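Local coordinates for protein neurotoxin (Clostridium botulinum, PDB 3N7L) that forms the receptor-binding region of a botulinum neurotoxin and probably attaches the toxin to nerve cells by recognising gangliosides on their surface, at residues M249-Y254 and T415-V420; A68-F73 and G174-K179; F183-I188 and I201-R206. All coordinates share one frame; numbering follows the deposited sequence.

Contact 1 of 3, residues M249-Y254 and T415-V420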
loop_
_atom_site.group_PDB
_atom_site.type_symbol
_atom_site.label_atom_id
_atom_site.label_comp_id
_atom_site.label_asym_id
_atom_site.label_seq_id
_atom_site.Cartn_x
_atom_site.Cartn_y
_atom_site.Cartn_z
ATOM N N MET A 249 -4.994 -13.783 -5.179
ATOM C CA MET A 249 -5.361 -13.819 -3.775
ATOM C C MET A 249 -4.262 -14.534 -3.015
ATOM O O MET A 249 -3.901 -15.670 -3.345
ATOM C CB MET A 249 -6.685 -14.550 -3.607
ATOM C CG MET A 249 -7.313 -14.351 -2.250
ATOM S SD MET A 249 -8.930 -15.108 -2.204
ATOM C CE MET A 249 -8.560 -16.581 -1.295
ATOM N N ILE A 250 -3.742 -13.875 -1.986
ATOM C CA ILE A 250 -2.645 -14.439 -1.212
ATOM C C ILE A 250 -2.832 -14.224 0.282
ATOM O O ILE A 250 -3.372 -13.199 0.704
ATOM C CB ILE A 250 -1.311 -13.773 -1.621
ATOM C CG1 ILE A 250 -1.193 -13.742 -3.152
ATOM C CG2 ILE A 250 -0.130 -14.528 -0.997
ATOM C CD1 ILE A 250 0.021 -12.974 -3.654
ATOM N N ASN A 251 -2.380 -15.192 1.072
ATOM C CA ASN A 251 -2.468 -15.099 2.523
ATOM C C ASN A 251 -1.172 -14.466 3.024
ATOM O O ASN A 251 -0.074 -14.846 2.600
ATOM C CB ASN A 251 -2.659 -16.487 3.141
ATOM C CG ASN A 251 -2.943 -16.421 4.634
ATOM O OD1 ASN A 251 -2.034 -16.249 5.444
ATOM N ND2 ASN A 251 -4.220 -16.539 5.000
ATOM N N VAL A 252 -1.299 -13.500 3.925
ATOM C CA VAL A 252 -0.135 -12.807 4.462
ATOM C C VAL A 252 0.956 -13.709 5.045
ATOM O O VAL A 252 2.127 -13.343 5.026
ATOM C CB VAL A 252 -0.574 -11.755 5.520
ATOM C CG1 VAL A 252 0.610 -11.305 6.348
ATOM C CG2 VAL A 252 -1.193 -10.544 4.804
ATOM N N ASN A 253 0.579 -14.878 5.551
ATOM C CA ASN A 253 1.543 -15.821 6.128
ATOM C C ASN A 253 2.238 -16.695 5.095
ATOM O O ASN A 253 3.216 -17.375 5.408
ATOM C CB ASN A 253 0.853 -16.737 7.137
ATOM C CG ASN A 253 0.709 -16.099 8.493
ATOM O OD1 ASN A 253 0.745 -14.877 8.626
ATOM N ND2 ASN A 253 0.535 -16.925 9.513
ATOM N N TYR A 254 1.728 -16.684 3.867
ATOM C CA TYR A 254 2.298 -17.499 2.802
ATOM C C TYR A 254 2.432 -16.707 1.510
ATOM O O TYR A 254 1.822 -17.056 0.497
ATOM C CB TYR A 254 1.421 -18.730 2.558
ATOM C CG TYR A 254 1.259 -19.619 3.778
ATOM C CD1 TYR A 254 0.368 -19.285 4.800
ATOM C CD2 TYR A 254 2.014 -20.782 3.917
ATOM C CE1 TYR A 254 0.234 -20.090 5.932
ATOM C CE2 TYR A 254 1.893 -21.597 5.047
ATOM C CZ TYR A 254 1.002 -21.243 6.047
ATOM O OH TYR A 254 0.877 -22.049 7.157
ATOM N N THR A 415 -5.449 -15.036 8.929
ATOM C CA THR A 415 -6.782 -14.691 8.442
ATOM C C THR A 415 -6.722 -13.404 7.620
ATOM O O THR A 415 -7.758 -12.878 7.205
ATOM C CB THR A 415 -7.793 -14.485 9.609
ATOM O OG1 THR A 415 -7.365 -13.397 10.437
ATOM C CG2 THR A 415 -7.888 -15.733 10.452
ATOM N N HIS A 416 -5.511 -12.892 7.396
ATOM C CA HIS A 416 -5.340 -11.668 6.609
ATOM C C HIS A 416 -5.079 -12.011 5.146
ATOM O O HIS A 416 -4.060 -12.621 4.814
ATOM C CB HIS A 416 -4.174 -10.824 7.139
ATOM C CG HIS A 416 -4.362 -10.333 8.543
ATOM N ND1 HIS A 416 -5.509 -10.567 9.271
ATOM C CD2 HIS A 416 -3.534 -9.639 9.359
ATOM C CE1 HIS A 416 -5.378 -10.042 10.476
ATOM N NE2 HIS A 416 -4.189 -9.474 10.555
ATOM N N TRP A 417 -6.000 -11.608 4.276
ATOM C CA TRP A 417 -5.872 -11.888 2.855
ATOM C C TRP A 417 -5.582 -10.640 2.038
ATOM O O TRP A 417 -6.153 -9.574 2.270
ATOM C CB TRP A 417 -7.136 -12.569 2.334
ATOM C CG TRP A 417 -7.386 -13.900 2.974
ATOM C CD1 TRP A 417 -8.099 -14.143 4.113
ATOM C CD2 TRP A 417 -6.879 -15.166 2.539
ATOM N NE1 TRP A 417 -8.064 -15.486 4.417
ATOM C CE2 TRP A 417 -7.323 -16.137 3.465
ATOM C CE3 TRP A 417 -6.090 -15.577 1.455
ATOM C CZ2 TRP A 417 -7.006 -17.494 3.340
ATOM C CZ3 TRP A 417 -5.772 -16.926 1.330
ATOM C CH2 TRP A 417 -6.230 -17.868 2.268
ATOM N N VAL A 418 -4.686 -10.794 1.074
ATOM C CA VAL A 418 -4.288 -9.699 0.212
ATOM C C VAL A 418 -4.654 -9.973 -1.240
ATOM O O VAL A 418 -4.803 -11.128 -1.637
ATOM C CB VAL A 418 -2.777 -9.478 0.316
ATOM C CG1 VAL A 418 -2.320 -8.592 -0.792
ATOM C CG2 VAL A 418 -2.434 -8.864 1.664
ATOM N N PHE A 419 -4.804 -8.903 -2.022
ATOM C CA PHE A 419 -5.141 -9.011 -3.436
ATOM C C PHE A 419 -4.188 -8.193 -4.310
ATOM O O PHE A 419 -4.148 -6.966 -4.234
ATOM C CB PHE A 419 -6.583 -8.558 -3.685
ATOM C CG PHE A 419 -7.596 -9.341 -2.914
ATOM C CD1 PHE A 419 -8.021 -8.908 -1.663
ATOM C CD2 PHE A 419 -8.090 -10.545 -3.415
ATOM C CE1 PHE A 419 -8.928 -9.665 -0.914
ATOM C CE2 PHE A 419 -8.995 -11.310 -2.677
ATOM C CZ PHE A 419 -9.414 -10.866 -1.420
ATOM N N VAL A 420 -3.420 -8.887 -5.138
ATOM C CA VAL A 420 -2.478 -8.233 -6.030
ATOM C C VAL A 420 -3.099 -8.171 -7.416
ATOM O O VAL A 420 -3.391 -9.203 -8.023
ATOM C CB VAL A 420 -1.153 -9.012 -6.114
ATOM C CG1 VAL A 420 -0.163 -8.264 -7.011
ATOM C CG2 VAL A 420 -0.579 -9.201 -4.718
#
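Ile250 and Val418 form an antiparallel hydrogen-bonded pair in which each backbone amide serves the other's carbonyl: Ile250 N lies 3.0 Å from Val418 O, and Val418 N lies 2.8 Å from Ile250 O. A third, almost straight bond of 3.0 Å from Val252 N to His416 O extends the ladder beyond strand 249-251, into the type I turn from Asn251 to Tyr254.

Aromatic contacts dominate the face bearing Met249, Asn251, Trp417 and Phe419. With CG anti to its backbone N (chi1 -172°), Asn251 lays its side chain over one face of the indole, CB 4.0 Å from the centroid of the six-membered ring of Trp417. The amide stands perpendicular to the indole, with ND2 3.4 Å from CZ2 of Trp417. Both ends of this amide are held, ND2 by Ser414 O and OD1 by Asn253 N in an Asx turn. Met249 packs CG 3.5 Å from Phe419 CE2, then bends at its sulfur, placing CE 3.8 Å from Trp417 CE3; SD makes Met-aromatic contacts with both rings.

Purely apolar contacts include Val252 CG2 and Val418 CG2, 3.8 Å apart.

In this beta-trefoil domain the pairing joins strand 246-251 to the last strand, 417-421. Strand 283-287 flanks the former, its Ile283 touching Met249 and Phe419, while Trp417 bonds to Ser361 and, through NE1, to Leu377 O.

Contact 2 of 3, residues A68-F73 and G174-K179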
loop_
_atom_site.group_PDB
_atom_site.type_symbol
_atom_site.label_atom_id
_atom_site.label_comp_id
_atom_site.label_asym_id
_atom_site.label_seq_id
_atom_site.Cartn_x
_atom_site.Cartn_y
_atom_site.Cartn_z
ATOM N N ALA A 68 9.481 30.135 9.421
ATOM C CA ALA A 68 9.017 28.812 9.829
ATOM C C ALA A 68 10.090 27.729 9.812
ATOM O O ALA A 68 10.328 27.066 10.819
ATOM C CB ALA A 68 7.848 28.388 8.948
ATOM N N MET A 69 10.729 27.563 8.662
ATOM C CA MET A 69 11.755 26.544 8.455
ATOM C C MET A 69 12.942 26.538 9.417
ATOM O O MET A 69 13.549 25.490 9.647
ATOM C CB MET A 69 12.283 26.650 7.026
ATOM C CG MET A 69 11.206 26.554 5.963
ATOM S SD MET A 69 10.423 24.940 5.953
ATOM C CE MET A 69 11.582 24.048 4.899
ATOM N N TYR A 70 13.277 27.695 9.978
ATOM C CA TYR A 70 14.420 27.785 10.884
ATOM C C TYR A 70 14.138 27.379 12.321
ATOM O O TYR A 70 15.043 27.349 13.154
ATOM C CB TYR A 70 15.004 29.198 10.826
ATOM C CG TYR A 70 15.572 29.510 9.462
ATOM C CD1 TYR A 70 16.863 29.102 9.113
ATOM C CD2 TYR A 70 14.794 30.140 8.492
ATOM C CE1 TYR A 70 17.365 29.314 7.826
ATOM C CE2 TYR A 70 15.286 30.350 7.202
ATOM C CZ TYR A 70 16.571 29.932 6.878
ATOM O OH TYR A 70 17.052 30.113 5.600
ATOM N N GLU A 71 12.887 27.057 12.617
ATOM C CA GLU A 71 12.537 26.629 13.962
ATOM C C GLU A 71 12.008 25.201 13.930
ATOM O O GLU A 71 12.756 24.255 14.164
ATOM C CB GLU A 71 11.499 27.571 14.565
ATOM C CG GLU A 71 12.000 28.991 14.723
ATOM C CD GLU A 71 11.029 29.862 15.485
ATOM O OE1 GLU A 71 9.881 30.029 15.019
ATOM O OE2 GLU A 71 11.417 30.380 16.556
ATOM N N SER A 72 10.720 25.054 13.638
ATOM C CA SER A 72 10.086 23.739 13.565
ATOM C C SER A 72 9.199 23.641 12.333
ATOM O O SER A 72 8.503 24.595 11.977
ATOM C CB SER A 72 9.229 23.470 14.811
ATOM O OG SER A 72 10.018 23.123 15.934
ATOM N N PHE A 73 9.224 22.487 11.681
ATOM C CA PHE A 73 8.394 22.281 10.509
ATOM C C PHE A 73 8.217 20.792 10.252
ATOM O O PHE A 73 9.015 19.971 10.709
ATOM C CB PHE A 73 9.000 22.981 9.285
ATOM C CG PHE A 73 10.308 22.401 8.827
ATOM C CD1 PHE A 73 10.340 21.261 8.029
ATOM C CD2 PHE A 73 11.510 23.000 9.187
ATOM C CE1 PHE A 73 11.550 20.728 7.596
ATOM C CE2 PHE A 73 12.727 22.475 8.761
ATOM C CZ PHE A 73 12.747 21.337 7.963
ATOM N N GLY A 174 24.411 28.530 8.920
ATOM C CA GLY A 174 24.684 28.864 7.537
ATOM C C GLY A 174 23.671 28.224 6.614
ATOM O O GLY A 174 23.531 28.629 5.462
ATOM N N ILE A 175 22.956 27.222 7.115
ATOM C CA ILE A 175 21.960 26.552 6.294
ATOM C C ILE A 175 20.940 27.588 5.842
ATOM O O ILE A 175 20.422 28.371 6.639
ATOM C CB ILE A 175 21.266 25.390 7.062
ATOM C CG1 ILE A 175 20.382 24.589 6.100
ATOM C CG2 ILE A 175 20.457 25.926 8.239
ATOM C CD1 ILE A 175 19.970 23.237 6.638
ATOM N N ASN A 176 20.683 27.603 4.541
ATOM C CA ASN A 176 19.752 28.545 3.951
ATOM C C ASN A 176 18.660 27.757 3.236
ATOM O O ASN A 176 18.917 27.073 2.242
ATOM C CB ASN A 176 20.503 29.440 2.958
ATOM C CG ASN A 176 19.703 30.662 2.547
ATOM O OD1 ASN A 176 18.569 30.554 2.092
ATOM N ND2 ASN A 176 20.305 31.838 2.696
ATOM N N PHE A 177 17.439 27.845 3.748
ATOM C CA PHE A 177 16.327 27.126 3.148
ATOM C C PHE A 177 15.781 27.807 1.903
ATOM O O PHE A 177 15.621 29.026 1.860
ATOM C CB PHE A 177 15.222 26.918 4.186
ATOM C CG PHE A 177 15.581 25.912 5.240
ATOM C CD1 PHE A 177 15.801 24.579 4.898
ATOM C CD2 PHE A 177 15.732 26.297 6.569
ATOM C CE1 PHE A 177 16.168 23.645 5.862
ATOM C CE2 PHE A 177 16.098 25.368 7.543
ATOM C CZ PHE A 177 16.317 24.041 7.190
ATOM N N SER A 178 15.512 26.997 0.885
ATOM C CA SER A 178 14.988 27.472 -0.389
ATOM C C SER A 178 13.466 27.561 -0.373
ATOM O O SER A 178 12.796 26.817 0.338
ATOM C CB SER A 178 15.427 26.528 -1.510
ATOM O OG SER A 178 14.711 26.777 -2.707
ATOM N N LYS A 179 12.918 28.477 -1.159
ATOM C CA LYS A 179 11.472 28.614 -1.221
ATOM C C LYS A 179 10.929 27.853 -2.425
ATOM O O LYS A 179 9.748 27.943 -2.748
ATOM C CB LYS A 179 11.075 30.094 -1.277
ATOM C CG LYS A 179 11.879 30.944 -2.240
ATOM C CD LYS A 179 11.587 30.598 -3.678
ATOM C CE LYS A 179 12.100 31.686 -4.594
ATOM N NZ LYS A 179 11.476 32.992 -4.248
HETATM O O HOH W 1 15.233 31.052 3.689
#
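Phe177 directs the edge of its ring at the face of Tyr70, and this T-shaped pair lies at the centre of the contact. The centroids of Tyr70 and Phe177 are 5.1 Å apart and the planes meet at 61°, with CD2 of Phe177 over the tyrosine near its rim. The two side chains run past each other in opposite directions: the phenol end of Tyr70 reaches the backbone of Phe177, while the far side of the Phe177 ring lies by the carbonyl of Met69, the residue before Tyr70. At one end Tyr70 OH accepts a hydrogen bond from Phe177 N, 3.0 Å away. At the other, Phe177, with CG anti to its carbonyl carbon (chi1 -71°), turns CE2 to within 3.3 Å of Met69 O and packs CD2 3.5 Å from Met69 CB.

A second T-shaped pair follows: Phe73 turns its edge to a face of Phe177, centroids 5.8 Å apart and planes at 78°. Ile175 CG1 lies over the opposite face of Phe177, and Met69 SD over a face of Phe73. Trp103 of strand 102-108 also touches Met69 and Phe177. The three rings thus form an aromatic cluster between the turn leading into strand 72-82 and the loop preceding strand 180-187, strands that belong to different sheets of the lectin-like domain.

The edge of Tyr70 is the polar side. Ile175 O lies near the ring plane, and a water 2.8 Å from Tyr70 OH also donates to Phe177 O. The contact thus joins an irregular loop to the turn by ring packing and one direct hydrogen bond, with Phe177 buried and Tyr70 partly exposed; the hydroxyl and the water serve the amide and carbonyl of Phe177.

Contact 3 of 3, residues F183-I188 and I201-R206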
loop_
_atom_site.group_PDB
_atom_site.type_symbol
_atom_site.label_atom_id
_atom_site.label_comp_id
_atom_site.label_asym_id
_atom_site.label_seq_id
_atom_site.Cartn_x
_atom_site.Cartn_y
_atom_site.Cartn_z
ATOM N N PHE A 183 9.693 18.551 -7.693
ATOM C CA PHE A 183 9.330 17.135 -7.725
ATOM C C PHE A 183 9.783 16.598 -9.083
ATOM O O PHE A 183 9.242 16.982 -10.122
ATOM C CB PHE A 183 7.811 16.965 -7.594
ATOM C CG PHE A 183 7.266 17.335 -6.240
ATOM C CD1 PHE A 183 6.912 16.346 -5.321
ATOM C CD2 PHE A 183 7.084 18.670 -5.890
ATOM C CE1 PHE A 183 6.381 16.684 -4.079
ATOM C CE2 PHE A 183 6.553 19.018 -4.645
ATOM C CZ PHE A 183 6.201 18.025 -3.739
ATOM N N GLN A 184 10.783 15.726 -9.078
ATOM C CA GLN A 184 11.300 15.167 -10.319
ATOM C C GLN A 184 12.262 14.039 -9.995
ATOM O O GLN A 184 13.084 14.155 -9.087
ATOM C CB GLN A 184 12.018 16.259 -11.129
ATOM C CG GLN A 184 12.655 15.776 -12.426
ATOM C CD GLN A 184 13.271 16.912 -13.239
ATOM O OE1 GLN A 184 14.144 17.636 -12.759
ATOM N NE2 GLN A 184 12.811 17.071 -14.478
ATOM N N MET A 185 12.153 12.942 -10.732
ATOM C CA MET A 185 13.025 11.801 -10.509
ATOM C C MET A 185 14.342 11.969 -11.258
ATOM O O MET A 185 14.424 11.726 -12.469
ATOM C CB MET A 185 12.315 10.524 -10.936
ATOM C CG MET A 185 10.958 10.389 -10.284
ATOM S SD MET A 185 10.252 8.779 -10.516
ATOM C CE MET A 185 11.088 7.873 -9.216
ATOM N N ASN A 186 15.365 12.392 -10.520
ATOM C CA ASN A 186 16.685 12.615 -11.092
ATOM C C ASN A 186 17.729 11.651 -10.557
ATOM O O ASN A 186 17.977 11.578 -9.353
ATOM C CB ASN A 186 17.141 14.050 -10.837
ATOM C CG ASN A 186 16.192 15.069 -11.420
ATOM O OD1 ASN A 186 15.701 14.905 -12.533
ATOM N ND2 ASN A 186 15.937 16.138 -10.673
ATOM N N LYS A 187 18.339 10.915 -11.478
ATOM C CA LYS A 187 19.366 9.938 -11.145
ATOM C C LYS A 187 20.602 10.602 -10.533
ATOM O O LYS A 187 21.023 11.672 -10.969
ATOM C CB LYS A 187 19.758 9.168 -12.410
ATOM C CG LYS A 187 20.878 8.149 -12.234
ATOM C CD LYS A 187 20.463 6.979 -11.357
ATOM C CE LYS A 187 21.502 5.858 -11.407
ATOM N NZ LYS A 187 22.856 6.271 -10.925
ATOM N N ILE A 188 21.167 9.968 -9.511
ATOM C CA ILE A 188 22.372 10.469 -8.849
ATOM C C ILE A 188 23.501 9.595 -9.369
ATOM O O ILE A 188 23.508 8.388 -9.136
ATOM C CB ILE A 188 22.300 10.290 -7.326
ATOM C CG1 ILE A 188 21.096 11.043 -6.765
ATOM C CG2 ILE A 188 23.593 10.779 -6.683
ATOM C CD1 ILE A 188 20.810 10.707 -5.321
ATOM N N ILE A 201 11.603 3.861 -13.544
ATOM C CA ILE A 201 10.666 3.796 -12.436
ATOM C C ILE A 201 9.671 4.952 -12.429
ATOM O O ILE A 201 9.915 6.010 -13.018
ATOM C CB ILE A 201 11.405 3.782 -11.080
ATOM C CG1 ILE A 201 12.291 5.022 -10.952
ATOM C CG2 ILE A 201 12.242 2.523 -10.960
ATOM C CD1 ILE A 201 13.082 5.079 -9.652
ATOM N N ASN A 202 8.540 4.733 -11.763
ATOM C CA ASN A 202 7.507 5.755 -11.646
ATOM C C ASN A 202 7.262 6.093 -10.186
ATOM O O ASN A 202 7.551 5.299 -9.287
ATOM C CB ASN A 202 6.188 5.299 -12.272
ATOM C CG ASN A 202 6.269 5.181 -13.775
ATOM O OD1 ASN A 202 6.407 4.088 -14.317
ATOM N ND2 ASN A 202 6.195 6.313 -14.459
ATOM N N MET A 203 6.719 7.284 -9.972
ATOM C CA MET A 203 6.413 7.774 -8.645
ATOM C C MET A 203 5.075 8.496 -8.687
ATOM O O MET A 203 4.779 9.226 -9.635
ATOM C CB MET A 203 7.512 8.732 -8.189
ATOM C CG MET A 203 7.208 9.520 -6.929
ATOM S SD MET A 203 8.643 10.517 -6.433
ATOM C CE MET A 203 8.564 11.838 -7.625
ATOM N N TRP A 204 4.265 8.269 -7.661
ATOM C CA TRP A 204 2.960 8.908 -7.545
ATOM C C TRP A 204 2.967 9.682 -6.234
ATOM O O TRP A 204 3.377 9.151 -5.207
ATOM C CB TRP A 204 1.841 7.867 -7.488
ATOM C CG TRP A 204 1.597 7.113 -8.759
ATOM C CD1 TRP A 204 0.661 7.390 -9.717
ATOM C CD2 TRP A 204 2.282 5.939 -9.196
ATOM N NE1 TRP A 204 0.719 6.454 -10.720
ATOM C CE2 TRP A 204 1.707 5.550 -10.426
ATOM C CE3 TRP A 204 3.330 5.172 -8.666
ATOM C CZ2 TRP A 204 2.145 4.426 -11.136
ATOM C CZ3 TRP A 204 3.765 4.053 -9.372
ATOM C CH2 TRP A 204 3.171 3.692 -10.596
ATOM N N ILE A 205 2.520 10.933 -6.268
ATOM C CA ILE A 205 2.467 11.748 -5.063
ATOM C C ILE A 205 1.051 12.249 -4.865
ATOM O O ILE A 205 0.354 12.572 -5.825
ATOM C CB ILE A 205 3.403 12.964 -5.144
ATOM C CG1 ILE A 205 4.862 12.504 -5.161
ATOM C CG2 ILE A 205 3.139 13.900 -3.968
ATOM C CD1 ILE A 205 5.284 11.751 -3.915
ATOM N N ARG A 206 0.641 12.339 -3.610
ATOM C CA ARG A 206 -0.699 12.779 -3.288
ATOM C C ARG A 206 -0.690 13.580 -1.978
ATOM O O ARG A 206 -0.036 13.192 -1.018
ATOM C CB ARG A 206 -1.583 11.532 -3.173
ATOM C CG ARG A 206 -2.908 11.756 -2.539
ATOM C CD ARG A 206 -3.325 10.550 -1.735
ATOM N NE ARG A 206 -4.117 11.020 -0.616
ATOM C CZ ARG A 206 -4.773 10.255 0.241
ATOM N NH1 ARG A 206 -5.447 10.844 1.211
ATOM N NH2 ARG A 206 -4.765 8.934 0.137
#
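Met185 lies against Ile201 and Met203 across the interior of a beta sandwich, the lectin-like (concanavalin-type) fold of the N-terminal half of this region. Strands 183-187 and 202-206 belong to its two facing sheets; their axes approach to 8.5 Å and run at 156°, nearly antiparallel. At that separation no hydrogen bond links the segments, and the join is made by side chains.

The tight part is centred on Met185. Its chain bends at the sulfur (chi3 82°), which brings the terminal methyl to Ile201 while SD rests near the opposing backbone. Met185 CE is 3.5 Å from Ile201 CD1, closer than carbon atoms usually pack, and SD is 3.6 Å from Met203 CB. Ile201 keeps CG1 in the crowded position between its backbone N and carbonyl carbon (chi1 58°), and this branch also meets the Met185 methyl. Met203 answers from its own strand, its CE lying 3.9 Å from Met185 CG. The two methionines thus cross, each laying its chain against the other.

Packing is looser toward Phe183, whose CE1 is 4.3 Å from Ile205 CG2. Phe183 finds further partners in Phe208, which it meets edge-to-face, and in Leu46; Ile205 also packs on Phe77 and Ile79 of strand 72-82.

The outer surfaces differ in chemistry. Asn202 turns away from the other strand, and Trp204, on the same side of its own strand, makes a cation-pi contact with Arg80. Within strand 183-187, Gln184 and Asn186 are partly exposed, and their side-chain amides bond to each other: Asn186 ND2 lies 3.1 Å from Gln184 OE1, with the acceptor almost in the asparagine's amide plane.

Overall arrangement
All three contacts are mainly buried. Contact 1 joins adjacent strands of one sheet in the trefoil domain, with a backbone ladder supplemented by aromatic and sulfur contacts. Contact 3 spans two facing sheets of the lectin-like domain and relies on apolar side chains. Contact 2, farthest from the chain's centre, is closer to the surface: it joins a loop to a turn by edge-to-face rings, one hydroxyl and a water. Contacts 2 and 3 draw on the same part of the fold: 174-179 leads into strand 180-187, and strands 72-82 and 202-211 are neighbours in one sheet. Contact 1 lies on the opposite side of the chain's centre, its nearest atoms about 13 Å from contact 3.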